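Putative peptidase (Bacteroides fragilis, PDB 5DYN) acts as a clostripain-family (clan CD) cysteine protease and probably activates the B. fragilis toxin by cleavage, this chain being the C-terminal part of the protein. Local coordinates at residues D149-K154 against S196-M201; S54-P59 against G200-N205; R162-I167 against D175-A180. All blocks are in the same frame, centred on the assembly; numbering follows the deposited sequence.

Contact 1 of 3, residues D149-K154 against S196-M201; sequences DRRTDK and SAYAGM
Arg151 lays the aliphatic part of its side chain over one face of the Tyr198 ring. Arg151 CD sits 3.7 Å from the ring centroid and only 6° off the ring normal, a CH-pi contact, while Arg151 CG comes to 3.5 Å from Tyr198 CG. That CG stands beside the backbone N, opposite the carbonyl carbon (chi1 -54°), and a bend at chi3 turns the guanidinium back to Asp149, its plane 54° from the ring and too distant for more than a weak cation-pi attraction. Asp149 is gripped side-on: Arg151 NE binds Asp149 OD1, and Arg151 NH2 binds Asp149 OD2 at 2.7 Å. Asp149 OD1 also takes the backbone N of Arg151, closing an Asx turn. Arg151 NH1 carries on to Glu120 of the other chain in a salt bridge. Next door, Arg150 CB nestles 3.4 Å from Ser196 OG and 3.8 Å from Ala199 CB, before its bent chain leads off to Cys147 O. Ser196 OG accepts from the backbone N of both Tyr198 and Ala199 and is hydrogen-bonded to Glu57 OE2. The contact thus sets the loop between helix 130-133 and strand 158-159 against the hairpin turn joining strands 185-196 and 200-203, at the edge of the central sheet.

Contact 2 of 3, residues S54-P59 against G200-N205; sequences SPTEIP and GMFTMN. With NA (sodium ion), chain J.
Thr56 is the residue that meets Phe202 and Met204, and Ser54 helps to set its position. Ser54 comes first: its OG accepts from the backbone N of Thr56 at 3.1 Å with an N-H...O angle of 148°, an ST turn. Pro55 follows and gives its carbonyl O to a sodium ion, 2.6 Å from Pro55 O, whose other ligands are Phe34 O and Ser212 OG. Thr56 then points toward segment 200-205. With OG1 anti to the backbone N (chi1 -180°), the Thr56 hydroxyl OG1 reaches 3.4 Å from Phe202 CZ, approaching the ring obliquely, and is hydrogen-bonded to Tyr148 O. The methyl Thr56 CG2 meets Met204 tip to tip, 4.0 Å from Met204 CE, where the thioether chain is bent at both chi2 and chi3. This buried patch lies just past the C-terminal end of strand 50-53, which belongs to a mixed sheet consistent with the caspase-like fold of clan CD; loops at that end of the sheet carry the catalytic machinery in such peptidases. Phe202 and Met204 come from the edge strand 200-203 and the residue just beyond it, and both side chains start out toward segment 54-59, Phe202 with CG between its backbone N and carbonyl carbon (chi1 68°). After Thr56, Glu57 turns its side chain back to the hairpin that leads into strand 200-203, where OE1 takes the backbone N of Ala197.

Contact 3 of 3, residues R162-I167 against D175-A180; sequences RFIYQI and DSWREA. With NA (sodium ion), chain H.
The apolar contact comes from Ile164 and Trp177, whose side chains cross at about a right angle. Ile164 CG1 stands over one face of the indole, 3.7 Å from the centroid of its six-membered ring and 18° off the normal, a CH-pi contact in which the atom nearest Ile164 CG1 is Trp177 CZ2 at 3.6 Å. The second branch, Ile164 CG2, lies nearest Trp177 CD2, 3.7 Å away, so both branches of the isoleucine spread across the same face. Trp177 holds CG anti to its backbone N (chi1 180°), which carries the indole out toward the facing helix. Its one polar atom is satisfied as well: NE1 is hydrogen-bonded to Thr126 OG1.

Of the charged groups, Arg162 NH2 and Arg178 NH1 meet obliquely, two like charges 4.4 Å apart at these nearest nitrogens. Arg178 NE has a salt bridge to Asp182, whereas the pairing of Arg162 NH1 with Asp207 is long and weak. Arg162 also lies against its helix neighbour Tyr165, with Arg162 NH1 3.8 Å above the centre of the Tyr165 ring.

Metal binding enters through Ala180, whose carbonyl O holds a sodium ion at 2.6 Å together with Glu118 OE1.

Helices 160-167 and 172-182, joined by a short loop, meet through the Ile164-Trp177 pair. Trp177 also touches Leu122 and Ala125, so that helix 119-127 closes round the same indole and makes a three-helix cluster outside the central sheet.

Contacts 1 and 2 are neighbours, their centres 9 Å apart, and they share Gly200 and Met201 at strand 200-203, one of the two outermost strands of the five-stranded mixed sheet. They touch directly, Arg150 NE packing against Phe202 CD2. Contact 3 stands apart: its centre is about 26 Å from that of contact 1 and about 22 Å from that of contact 2, with nearest atoms about 11 Å and 6 Å away. Along the chain it is nested inside the loops that both of the others close. Contacts 1 and 2 thus pack two loops on the edge strand and its hairpin, while contact 3 joins two helices in the connection between residues 154 and 196, all in the clostripain-family domain.

Contact 1 of 3, residues D149-K154 against S196-M201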
ATOM      1  N   ASP B 149      -5.588  -9.155  -9.569  1.00 29.45           N
ATOM      2  CA  ASP B 149      -5.264 -10.411  -8.904  1.00 30.51           C
ATOM      3  C   ASP B 149      -5.146 -11.541  -9.920  1.00 29.70           C
ATOM      4  O   ASP B 149      -6.141 -12.004 -10.474  1.00 31.83           O
ATOM      5  CB  ASP B 149      -6.321 -10.740  -7.847  1.00 29.82           C
ATOM      6  CG  ASP B 149      -5.874 -11.830  -6.883  1.00 34.00           C
ATOM      7  OD1 ASP B 149      -4.970 -12.621  -7.233  1.00 28.58           O
ATOM      8  OD2 ASP B 149      -6.436 -11.895  -5.767  1.00 34.40           O
ATOM      9  N   ARG B 150      -3.917 -11.991 -10.145  1.00 30.91           N
ATOM     10  CA  ARG B 150      -3.632 -12.958 -11.196  1.00 29.31           C
ATOM     11  C   ARG B 150      -3.715 -14.399 -10.701  1.00 35.28           C
ATOM     12  O   ARG B 150      -3.460 -15.338 -11.453  1.00 36.35           O
ATOM     13  CB  ARG B 150      -2.254 -12.675 -11.788  1.00 26.51           C
ATOM     14  CG  ARG B 150      -2.202 -11.360 -12.542  1.00 27.31           C
ATOM     15  CD  ARG B 150      -2.954 -11.496 -13.849  1.00 37.19           C
ATOM     16  NE  ARG B 150      -3.901 -10.411 -14.073  1.00 34.10           N
ATOM     17  CZ  ARG B 150      -4.621 -10.278 -15.183  1.00 34.31           C
ATOM     18  NH1 ARG B 150      -4.496 -11.160 -16.165  1.00 31.18           N
ATOM     19  NH2 ARG B 150      -5.467  -9.263 -15.313  1.00 32.28           N
ATOM     20  N   ARG B 151      -4.074 -14.559  -9.431  1.00 35.36           N
ATOM     21  CA  ARG B 151      -4.295 -15.873  -8.840  1.00 31.23           C
ATOM     22  C   ARG B 151      -5.734 -16.305  -9.085  1.00 33.74           C
ATOM     23  O   ARG B 151      -6.639 -15.886  -8.362  1.00 35.51           O
ATOM     24  CB  ARG B 151      -3.997 -15.839  -7.340  1.00 25.90           C
ATOM     25  CG  ARG B 151      -2.618 -15.297  -7.005  1.00 29.49           C
ATOM     26  CD  ARG B 151      -2.525 -14.855  -5.559  1.00 28.13           C
ATOM     27  NE  ARG B 151      -3.518 -13.831  -5.249  1.00 33.48           N
ATOM     28  CZ  ARG B 151      -3.610 -13.203  -4.081  1.00 32.01           C
ATOM     29  NH1 ARG B 151      -2.762 -13.487  -3.104  1.00 30.81           N
ATOM     30  NH2 ARG B 151      -4.548 -12.285  -3.893  1.00 26.26           N
ATOM     31  N   THR B 152      -5.946 -17.149 -10.093  1.00 31.26           N
ATOM     32  CA  THR B 152      -7.298 -17.456 -10.562  1.00 33.37           C
ATOM     33  C   THR B 152      -8.177 -18.152  -9.523  1.00 34.14           C
ATOM     34  O   THR B 152      -9.390 -18.242  -9.702  1.00 36.05           O
ATOM     35  CB  THR B 152      -7.270 -18.334 -11.832  1.00 26.14           C
ATOM     36  OG1 THR B 152      -6.821 -19.654 -11.500  1.00 30.25           O
ATOM     37  CG2 THR B 152      -6.350 -17.728 -12.883  1.00 25.73           C
ATOM     38  N   ASP B 153      -7.575 -18.643  -8.444  1.00 30.97           N
ATOM     39  CA  ASP B 153      -8.351 -19.268  -7.380  1.00 32.09           C
ATOM     40  C   ASP B 153      -8.706 -18.245  -6.298  1.00 39.11           C
ATOM     41  O   ASP B 153      -9.320 -18.582  -5.284  1.00 35.93           O
ATOM     42  CB  ASP B 153      -7.589 -20.455  -6.777  1.00 30.10           C
ATOM     43  CG  ASP B 153      -6.325 -20.035  -6.048  1.00 41.23           C
ATOM     44  OD1 ASP B 153      -5.712 -19.022  -6.444  1.00 44.52           O
ATOM     45  OD2 ASP B 153      -5.938 -20.723  -5.078  1.00 41.56           O
ATOM     46  N   LYS B 154      -8.326 -16.992  -6.523  1.00 33.22           N
ATOM     47  CA  LYS B 154      -8.644 -15.920  -5.589  1.00 31.63           C
ATOM     48  C   LYS B 154      -9.313 -14.737  -6.293  1.00 32.97           C
ATOM     49  O   LYS B 154     -10.473 -14.432  -6.023  1.00 32.67           O
ATOM     50  CB  LYS B 154      -7.384 -15.462  -4.856  1.00 29.86           C
ATOM     51  CG  LYS B 154      -6.804 -16.517  -3.930  1.00 30.23           C
ATOM     52  CD  LYS B 154      -5.585 -16.001  -3.184  1.00 35.13           C
ATOM     53  CE  LYS B 154      -4.984 -17.083  -2.303  1.00 28.59           C
ATOM     54  NZ  LYS B 154      -6.012 -17.683  -1.416  1.00 46.05           N
ATOM     55  N   SER B 196       3.669 -11.191 -12.367  1.00 31.33           N
ATOM     56  CA  SER B 196       2.996 -11.910 -11.296  1.00 36.01           C
ATOM     57  C   SER B 196       3.806 -13.148 -10.922  1.00 35.85           C
ATOM     58  O   SER B 196       4.180 -13.937 -11.790  1.00 32.22           O
ATOM     59  CB  SER B 196       1.578 -12.304 -11.717  1.00 29.52           C
ATOM     60  OG  SER B 196       0.966 -13.122 -10.737  1.00 29.77           O
ATOM     61  N   ALA B 197       4.077 -13.319  -9.631  1.00 30.39           N
ATOM     62  CA  ALA B 197       4.810 -14.491  -9.158  1.00 34.91           C
ATOM     63  C   ALA B 197       3.940 -15.746  -9.231  1.00 35.52           C
ATOM     64  O   ALA B 197       4.402 -16.857  -8.964  1.00 36.11           O
ATOM     65  CB  ALA B 197       5.308 -14.270  -7.741  1.00 30.59           C
ATOM     66  N   TYR B 198       2.681 -15.561  -9.610  1.00 33.90           N
ATOM     67  CA  TYR B 198       1.735 -16.663  -9.701  1.00 32.69           C
ATOM     68  C   TYR B 198       1.391 -17.001 -11.151  1.00 33.11           C
ATOM     69  O   TYR B 198       1.223 -18.171 -11.495  1.00 32.48           O
ATOM     70  CB  TYR B 198       0.466 -16.324  -8.916  1.00 32.92           C
ATOM     71  CG  TYR B 198       0.744 -15.948  -7.479  1.00 36.87           C
ATOM     72  CD1 TYR B 198       0.815 -16.919  -6.488  1.00 32.81           C
ATOM     73  CD2 TYR B 198       0.949 -14.620  -7.114  1.00 36.70           C
ATOM     74  CE1 TYR B 198       1.076 -16.581  -5.173  1.00 32.48           C
ATOM     75  CE2 TYR B 198       1.212 -14.273  -5.801  1.00 34.29           C
ATOM     76  CZ  TYR B 198       1.274 -15.260  -4.836  1.00 40.95           C
ATOM     77  OH  TYR B 198       1.532 -14.924  -3.526  1.00 55.40           O
ATOM     78  N   ALA B 199       1.301 -15.978 -11.998  1.00 34.45           N
ATOM     79  CA  ALA B 199       0.861 -16.168 -13.379  1.00 31.12           C
ATOM     80  C   ALA B 199       1.900 -15.731 -14.416  1.00 33.62           C
ATOM     81  O   ALA B 199       1.797 -16.080 -15.592  1.00 36.22           O
ATOM     82  CB  ALA B 199      -0.443 -15.426 -13.608  1.00 30.19           C
ATOM     83  N   GLY B 200       2.898 -14.967 -13.986  1.00 33.70           N
ATOM     84  CA  GLY B 200       3.913 -14.471 -14.897  1.00 28.79           C
ATOM     85  C   GLY B 200       3.623 -13.057 -15.357  1.00 36.70           C
ATOM     86  O   GLY B 200       2.881 -12.321 -14.701  1.00 35.08           O
ATOM     87  N   MET B 201       4.215 -12.669 -16.480  1.00 33.35           N
ATOM     88  CA  MET B 201       3.927 -11.368 -17.064  1.00 31.58           C
ATOM     89  C   MET B 201       2.462 -11.309 -17.462  1.00 34.07           C
ATOM     90  O   MET B 201       1.950 -12.220 -18.109  1.00 34.84           O
ATOM     91  CB  MET B 201       4.822 -11.096 -18.275  1.00 36.19           C
ATOM     92  CG  MET B 201       6.301 -11.001 -17.948  1.00 31.20           C
ATOM     93  SD  MET B 201       6.668  -9.707 -16.747  1.00 38.92           S
ATOM     94  CE  MET B 201       6.023  -8.257 -17.578  1.00 32.38           C
TER

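Contact 2 of 3, residues S54-P59 against G200-N205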
ATOM      1  N   SER B  54       0.750  -0.405  -4.823  1.00 29.20           N
ATOM      2  CA  SER B  54       0.247  -0.962  -6.070  1.00 30.36           C
ATOM      3  C   SER B  54      -1.066  -1.676  -5.817  1.00 30.06           C
ATOM      4  O   SER B  54      -1.234  -2.303  -4.776  1.00 34.44           O
ATOM      5  CB  SER B  54       1.256  -1.930  -6.689  1.00 32.09           C
ATOM      6  OG  SER B  54       0.728  -2.539  -7.855  1.00 26.19           O
ATOM      7  N   PRO B  55      -2.007  -1.578  -6.765  1.00 31.80           N
ATOM      8  CA  PRO B  55      -3.255  -2.338  -6.652  1.00 32.41           C
ATOM      9  C   PRO B  55      -3.009  -3.824  -6.893  1.00 36.41           C
ATOM     10  O   PRO B  55      -3.818  -4.669  -6.499  1.00 28.81           O
ATOM     11  CB  PRO B  55      -4.137  -1.732  -7.747  1.00 32.03           C
ATOM     12  CG  PRO B  55      -3.164  -1.218  -8.759  1.00 36.09           C
ATOM     13  CD  PRO B  55      -1.980  -0.730  -7.970  1.00 30.62           C
ATOM     14  N   THR B  56      -1.886  -4.130  -7.536  1.00 27.62           N
ATOM     15  CA  THR B  56      -1.515  -5.509  -7.816  1.00 30.95           C
ATOM     16  C   THR B  56      -0.225  -5.874  -7.072  1.00 35.55           C
ATOM     17  O   THR B  56       0.083  -5.288  -6.030  1.00 30.52           O
ATOM     18  CB  THR B  56      -1.351  -5.747  -9.335  1.00 33.82           C
ATOM     19  OG1 THR B  56      -0.997  -7.115  -9.574  1.00 33.91           O
ATOM     20  CG2 THR B  56      -0.283  -4.826  -9.923  1.00 28.10           C
ATOM     21  N   GLU B  57       0.525  -6.838  -7.596  1.00 33.04           N
ATOM     22  CA  GLU B  57       1.722  -7.318  -6.911  1.00 33.60           C
ATOM     23  C   GLU B  57       2.905  -6.355  -7.005  1.00 31.35           C
ATOM     24  O   GLU B  57       3.146  -5.740  -8.045  1.00 30.92           O
ATOM     25  CB  GLU B  57       2.127  -8.685  -7.461  1.00 32.03           C
ATOM     26  CG  GLU B  57       1.042  -9.732  -7.310  1.00 35.02           C
ATOM     27  CD  GLU B  57       1.434 -11.070  -7.895  1.00 37.34           C
ATOM     28  OE1 GLU B  57       2.531 -11.568  -7.561  1.00 29.46           O
ATOM     29  OE2 GLU B  57       0.642 -11.626  -8.689  1.00 27.29           O
ATOM     30  N   ILE B  58       3.633  -6.235  -5.898  1.00 31.47           N
ATOM     31  CA  ILE B  58       4.843  -5.423  -5.818  1.00 33.06           C
ATOM     32  C   ILE B  58       6.083  -6.294  -6.041  1.00 32.79           C
ATOM     33  O   ILE B  58       6.181  -7.384  -5.479  1.00 32.31           O
ATOM     34  CB  ILE B  58       4.937  -4.704  -4.446  1.00 35.65           C
ATOM     35  CG1 ILE B  58       4.071  -3.444  -4.439  1.00 30.08           C
ATOM     36  CG2 ILE B  58       6.380  -4.345  -4.101  1.00 30.93           C
ATOM     37  CD1 ILE B  58       4.570  -2.362  -5.373  1.00 32.90           C
ATOM     38  N   PRO B  59       7.022  -5.825  -6.879  1.00 35.54           N
ATOM     39  CA  PRO B  59       8.281  -6.540  -7.127  1.00 33.66           C
ATOM     40  C   PRO B  59       9.041  -6.847  -5.839  1.00 32.22           C
ATOM     41  O   PRO B  59       9.075  -6.009  -4.941  1.00 35.02           O
ATOM     42  CB  PRO B  59       9.075  -5.561  -8.000  1.00 36.52           C
ATOM     43  CG  PRO B  59       8.039  -4.730  -8.673  1.00 32.81           C
ATOM     44  CD  PRO B  59       6.924  -4.587  -7.673  1.00 35.77           C
ATOM     45  N   GLY B 200       2.898 -14.967 -13.986  1.00 33.70           N
ATOM     46  CA  GLY B 200       3.913 -14.471 -14.897  1.00 28.79           C
ATOM     47  C   GLY B 200       3.623 -13.057 -15.357  1.00 36.70           C
ATOM     48  O   GLY B 200       2.881 -12.321 -14.701  1.00 35.08           O
ATOM     49  N   MET B 201       4.215 -12.669 -16.480  1.00 33.35           N
ATOM     50  CA  MET B 201       3.927 -11.368 -17.064  1.00 31.58           C
ATOM     51  C   MET B 201       2.462 -11.309 -17.462  1.00 34.07           C
ATOM     52  O   MET B 201       1.950 -12.220 -18.109  1.00 34.84           O
ATOM     53  CB  MET B 201       4.822 -11.096 -18.275  1.00 36.19           C
ATOM     54  CG  MET B 201       6.301 -11.001 -17.948  1.00 31.20           C
ATOM     55  SD  MET B 201       6.668  -9.707 -16.747  1.00 38.92           S
ATOM     56  CE  MET B 201       6.023  -8.257 -17.578  1.00 32.38           C
ATOM     57  N   PHE B 202       1.784 -10.243 -17.052  1.00 34.77           N
ATOM     58  CA  PHE B 202       0.385 -10.048 -17.408  1.00 29.78           C
ATOM     59  C   PHE B 202       0.152  -8.611 -17.851  1.00 35.86           C
ATOM     60  O   PHE B 202       0.836  -7.694 -17.394  1.00 33.13           O
ATOM     61  CB  PHE B 202      -0.530 -10.407 -16.235  1.00 28.44           C
ATOM     62  CG  PHE B 202      -0.425  -9.470 -15.064  1.00 29.11           C
ATOM     63  CD1 PHE B 202       0.599  -9.603 -14.139  1.00 31.73           C
ATOM     64  CD2 PHE B 202      -1.367  -8.468 -14.873  1.00 33.65           C
ATOM     65  CE1 PHE B 202       0.694  -8.746 -13.056  1.00 26.33           C
ATOM     66  CE2 PHE B 202      -1.281  -7.607 -13.790  1.00 30.19           C
ATOM     67  CZ  PHE B 202      -0.248  -7.747 -12.880  1.00 31.66           C
ATOM     68  N   THR B 203      -0.815  -8.420 -18.744  1.00 32.66           N
ATOM     69  CA  THR B 203      -1.107  -7.097 -19.284  1.00 32.10           C
ATOM     70  C   THR B 203      -1.852  -6.213 -18.281  1.00 36.55           C
ATOM     71  O   THR B 203      -2.825  -6.638 -17.655  1.00 30.99           O
ATOM     72  CB  THR B 203      -1.944  -7.196 -20.582  1.00 34.56           C
ATOM     73  OG1 THR B 203      -1.258  -8.016 -21.536  1.00 38.56           O
ATOM     74  CG2 THR B 203      -2.177  -5.817 -21.181  1.00 34.28           C
ATOM     75  N   MET B 204      -1.375  -4.983 -18.129  1.00 35.70           N
ATOM     76  CA  MET B 204      -2.086  -3.976 -17.359  1.00 31.49           C
ATOM     77  C   MET B 204      -2.960  -3.152 -18.296  1.00 38.43           C
ATOM     78  O   MET B 204      -2.444  -2.362 -19.087  1.00 38.22           O
ATOM     79  CB  MET B 204      -1.108  -3.069 -16.610  1.00 34.10           C
ATOM     80  CG  MET B 204      -1.778  -1.951 -15.829  1.00 35.78           C
ATOM     81  SD  MET B 204      -2.708  -2.578 -14.421  1.00 35.98           S
ATOM     82  CE  MET B 204      -1.381  -3.158 -13.368  1.00 32.03           C
ATOM     83  N   ASN B 205      -4.274  -3.347 -18.212  1.00 34.02           N
ATOM     84  CA  ASN B 205      -5.218  -2.632 -19.070  1.00 39.58           C
ATOM     85  C   ASN B 205      -5.009  -1.124 -19.032  1.00 40.87           C
ATOM     86  O   ASN B 205      -4.797  -0.539 -17.969  1.00 43.05           O
ATOM     87  CB  ASN B 205      -6.656  -2.970 -18.679  1.00 36.07           C
ATOM     88  CG  ASN B 205      -7.018  -4.404 -18.991  1.00 34.89           C
ATOM     89  OD1 ASN B 205      -6.202  -5.158 -19.519  1.00 31.45           O
ATOM     90  ND2 ASN B 205      -8.244  -4.793 -18.658  1.00 33.52           N
TER
HETATM   91 NA    NA J 405      -5.281  -4.303  -4.335  1.00 40.08          NA

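Contact 3 of 3, residues R162-I167 against D175-A180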
ATOM      1  N   ARG B 162     -13.318   0.786 -13.527  1.00 34.98           N
ATOM      2  CA  ARG B 162     -13.824  -0.033 -14.623  1.00 35.52           C
ATOM      3  C   ARG B 162     -15.040  -0.848 -14.197  1.00 34.57           C
ATOM      4  O   ARG B 162     -15.913  -1.147 -15.013  1.00 34.34           O
ATOM      5  CB  ARG B 162     -12.725  -0.954 -15.156  1.00 35.78           C
ATOM      6  CG  ARG B 162     -11.597  -0.226 -15.871  1.00 35.87           C
ATOM      7  CD  ARG B 162     -12.074   0.412 -17.170  1.00 37.42           C
ATOM      8  NE  ARG B 162     -12.656   1.735 -16.962  1.00 37.60           N
ATOM      9  CZ  ARG B 162     -13.252   2.451 -17.910  1.00 39.93           C
ATOM     10  NH1 ARG B 162     -13.351   1.975 -19.144  1.00 29.81           N
ATOM     11  NH2 ARG B 162     -13.751   3.644 -17.622  1.00 37.34           N
ATOM     12  N   PHE B 163     -15.099  -1.198 -12.916  1.00 29.43           N
ATOM     13  CA  PHE B 163     -16.246  -1.922 -12.379  1.00 32.36           C
ATOM     14  C   PHE B 163     -17.498  -1.042 -12.343  1.00 31.64           C
ATOM     15  O   PHE B 163     -18.586  -1.484 -12.724  1.00 31.90           O
ATOM     16  CB  PHE B 163     -15.933  -2.457 -10.980  1.00 29.81           C
ATOM     17  CG  PHE B 163     -17.132  -3.003 -10.258  1.00 31.51           C
ATOM     18  CD1 PHE B 163     -17.780  -4.137 -10.720  1.00 27.54           C
ATOM     19  CD2 PHE B 163     -17.609  -2.384  -9.113  1.00 31.74           C
ATOM     20  CE1 PHE B 163     -18.886  -4.642 -10.057  1.00 36.43           C
ATOM     21  CE2 PHE B 163     -18.716  -2.886  -8.443  1.00 38.44           C
ATOM     22  CZ  PHE B 163     -19.355  -4.015  -8.919  1.00 34.13           C
ATOM     23  N   ILE B 164     -17.346   0.197 -11.884  1.00 30.22           N
ATOM     24  CA  ILE B 164     -18.467   1.133 -11.858  1.00 37.13           C
ATOM     25  C   ILE B 164     -18.899   1.436 -13.289  1.00 34.45           C
ATOM     26  O   ILE B 164     -20.090   1.557 -13.578  1.00 37.43           O
ATOM     27  CB  ILE B 164     -18.115   2.449 -11.120  1.00 37.81           C
ATOM     28  CG1 ILE B 164     -17.695   2.161  -9.679  1.00 38.65           C
ATOM     29  CG2 ILE B 164     -19.305   3.394 -11.107  1.00 33.35           C
ATOM     30  CD1 ILE B 164     -18.787   1.528  -8.840  1.00 32.48           C
ATOM     31  N   TYR B 165     -17.921   1.536 -14.184  1.00 31.56           N
ATOM     32  CA  TYR B 165     -18.190   1.758 -15.599  1.00 35.63           C
ATOM     33  C   TYR B 165     -19.002   0.611 -16.197  1.00 36.33           C
ATOM     34  O   TYR B 165     -19.912   0.827 -16.998  1.00 35.56           O
ATOM     35  CB  TYR B 165     -16.880   1.927 -16.369  1.00 37.82           C
ATOM     36  CG  TYR B 165     -17.068   2.268 -17.829  1.00 37.47           C
ATOM     37  CD1 TYR B 165     -17.151   3.590 -18.244  1.00 36.26           C
ATOM     38  CD2 TYR B 165     -17.157   1.271 -18.793  1.00 38.40           C
ATOM     39  CE1 TYR B 165     -17.322   3.910 -19.574  1.00 38.96           C
ATOM     40  CE2 TYR B 165     -17.328   1.582 -20.128  1.00 38.92           C
ATOM     41  CZ  TYR B 165     -17.409   2.903 -20.511  1.00 39.26           C
ATOM     42  OH  TYR B 165     -17.577   3.222 -21.837  1.00 42.45           O
ATOM     43  N   GLN B 166     -18.658  -0.608 -15.801  1.00 34.67           N
ATOM     44  CA  GLN B 166     -19.327  -1.802 -16.301  1.00 35.70           C
ATOM     45  C   GLN B 166     -20.804  -1.827 -15.909  1.00 35.97           C
ATOM     46  O   GLN B 166     -21.680  -1.996 -16.759  1.00 35.39           O
ATOM     47  CB  GLN B 166     -18.624  -3.055 -15.778  1.00 32.35           C
ATOM     48  CG  GLN B 166     -19.081  -4.358 -16.415  1.00 40.04           C
ATOM     49  CD  GLN B 166     -18.349  -4.665 -17.706  1.00 49.24           C
ATOM     50  OE1 GLN B 166     -18.178  -3.794 -18.560  1.00 55.72           O
ATOM     51  NE2 GLN B 166     -17.899  -5.907 -17.849  1.00 44.30           N
ATOM     52  N   ILE B 167     -21.074  -1.649 -14.620  1.00 37.32           N
ATOM     53  CA  ILE B 167     -22.430  -1.788 -14.102  1.00 34.12           C
ATOM     54  C   ILE B 167     -23.325  -0.611 -14.474  1.00 32.26           C
ATOM     55  O   ILE B 167     -24.550  -0.725 -14.448  1.00 36.41           O
ATOM     56  CB  ILE B 167     -22.427  -1.953 -12.570  1.00 36.55           C
ATOM     57  CG1 ILE B 167     -21.952  -0.671 -11.886  1.00 29.60           C
ATOM     58  CG2 ILE B 167     -21.550  -3.131 -12.168  1.00 33.34           C
ATOM     59  CD1 ILE B 167     -21.989  -0.748 -10.379  1.00 32.24           C
ATOM     60  N   ASP B 175     -20.401   9.221 -15.160  1.00 41.94           N
ATOM     61  CA  ASP B 175     -19.753  10.527 -15.258  1.00 36.40           C
ATOM     62  C   ASP B 175     -19.789  11.275 -13.935  1.00 41.36           C
ATOM     63  O   ASP B 175     -18.804  11.894 -13.538  1.00 45.71           O
ATOM     64  CB  ASP B 175     -20.413  11.369 -16.349  1.00 35.82           C
ATOM     65  CG  ASP B 175     -20.334  10.716 -17.712  1.00 42.03           C
ATOM     66  OD1 ASP B 175     -19.422   9.889 -17.920  1.00 44.22           O
ATOM     67  OD2 ASP B 175     -21.178  11.029 -18.577  1.00 48.00           O
ATOM     68  N   SER B 176     -20.931  11.210 -13.257  1.00 41.17           N
ATOM     69  CA  SER B 176     -21.084  11.832 -11.949  1.00 39.50           C
ATOM     70  C   SER B 176     -20.126  11.195 -10.957  1.00 42.51           C
ATOM     71  O   SER B 176     -19.397  11.890 -10.250  1.00 46.16           O
ATOM     72  CB  SER B 176     -22.523  11.709 -11.451  1.00 38.47           C
ATOM     73  OG  SER B 176     -23.401  12.494 -12.237  1.00 47.31           O
ATOM     74  N   TRP B 177     -20.131   9.866 -10.920  1.00 38.92           N
ATOM     75  CA  TRP B 177     -19.241   9.118 -10.043  1.00 36.64           C
ATOM     76  C   TRP B 177     -17.784   9.369 -10.410  1.00 37.64           C
ATOM     77  O   TRP B 177     -16.931   9.530  -9.537  1.00 33.32           O
ATOM     78  CB  TRP B 177     -19.551   7.621 -10.110  1.00 35.21           C
ATOM     79  CG  TRP B 177     -18.663   6.794  -9.237  1.00 32.87           C
ATOM     80  CD1 TRP B 177     -18.898   6.427  -7.945  1.00 37.76           C
ATOM     81  CD2 TRP B 177     -17.390   6.233  -9.589  1.00 35.52           C
ATOM     82  NE1 TRP B 177     -17.853   5.673  -7.470  1.00 41.10           N
ATOM     83  CE2 TRP B 177     -16.914   5.540  -8.460  1.00 39.37           C
ATOM     84  CE3 TRP B 177     -16.608   6.253 -10.749  1.00 31.03           C
ATOM     85  CZ2 TRP B 177     -15.690   4.869  -8.455  1.00 34.08           C
ATOM     86  CZ3 TRP B 177     -15.394   5.587 -10.743  1.00 34.19           C
ATOM     87  CH2 TRP B 177     -14.948   4.904  -9.604  1.00 36.37           C
ATOM     88  N   ARG B 178     -17.514   9.405 -11.712  1.00 40.32           N
ATOM     89  CA  ARG B 178     -16.168   9.618 -12.229  1.00 35.95           C
ATOM     90  C   ARG B 178     -15.589  10.959 -11.778  1.00 41.03           C
ATOM     91  O   ARG B 178     -14.380  11.084 -11.572  1.00 39.17           O
ATOM     92  CB  ARG B 178     -16.180   9.534 -13.757  1.00 38.86           C
ATOM     93  CG  ARG B 178     -14.854   9.841 -14.414  1.00 41.94           C
ATOM     94  CD  ARG B 178     -13.766   8.900 -13.941  1.00 37.35           C
ATOM     95  NE  ARG B 178     -12.512   9.162 -14.639  1.00 47.05           N
ATOM     96  CZ  ARG B 178     -12.180   8.613 -15.803  1.00 45.70           C
ATOM     97  NH1 ARG B 178     -13.007   7.765 -16.398  1.00 33.29           N
ATOM     98  NH2 ARG B 178     -11.019   8.911 -16.369  1.00 49.49           N
ATOM     99  N   GLU B 179     -16.458  11.954 -11.619  1.00 42.79           N
ATOM    100  CA  GLU B 179     -16.041  13.266 -11.130  1.00 48.80           C
ATOM    101  C   GLU B 179     -15.458  13.161  -9.726  1.00 46.39           C
ATOM    102  O   GLU B 179     -14.446  13.788  -9.412  1.00 44.28           O
ATOM    103  CB  GLU B 179     -17.216  14.250 -11.136  1.00 47.48           C
ATOM    104  CG  GLU B 179     -17.662  14.683 -12.525  1.00 58.26           C
ATOM    105  CD  GLU B 179     -18.716  15.774 -12.492  1.00 70.70           C
ATOM    106  OE1 GLU B 179     -19.688  15.650 -11.715  1.00 65.15           O
ATOM    107  OE2 GLU B 179     -18.570  16.761 -13.245  1.00 75.67           O
ATOM    108  N   ALA B 180     -16.103  12.358  -8.887  1.00 42.10           N
ATOM    109  CA  ALA B 180     -15.656  12.178  -7.514  1.00 42.68           C
ATOM    110  C   ALA B 180     -14.390  11.334  -7.450  1.00 43.25           C
ATOM    111  O   ALA B 180     -13.536  11.551  -6.591  1.00 44.73           O
ATOM    112  CB  ALA B 180     -16.754  11.545  -6.682  1.00 33.83           C
TER
HETATM  113 NA    NA H 403     -13.935  12.775  -4.339  1.00 53.64          NA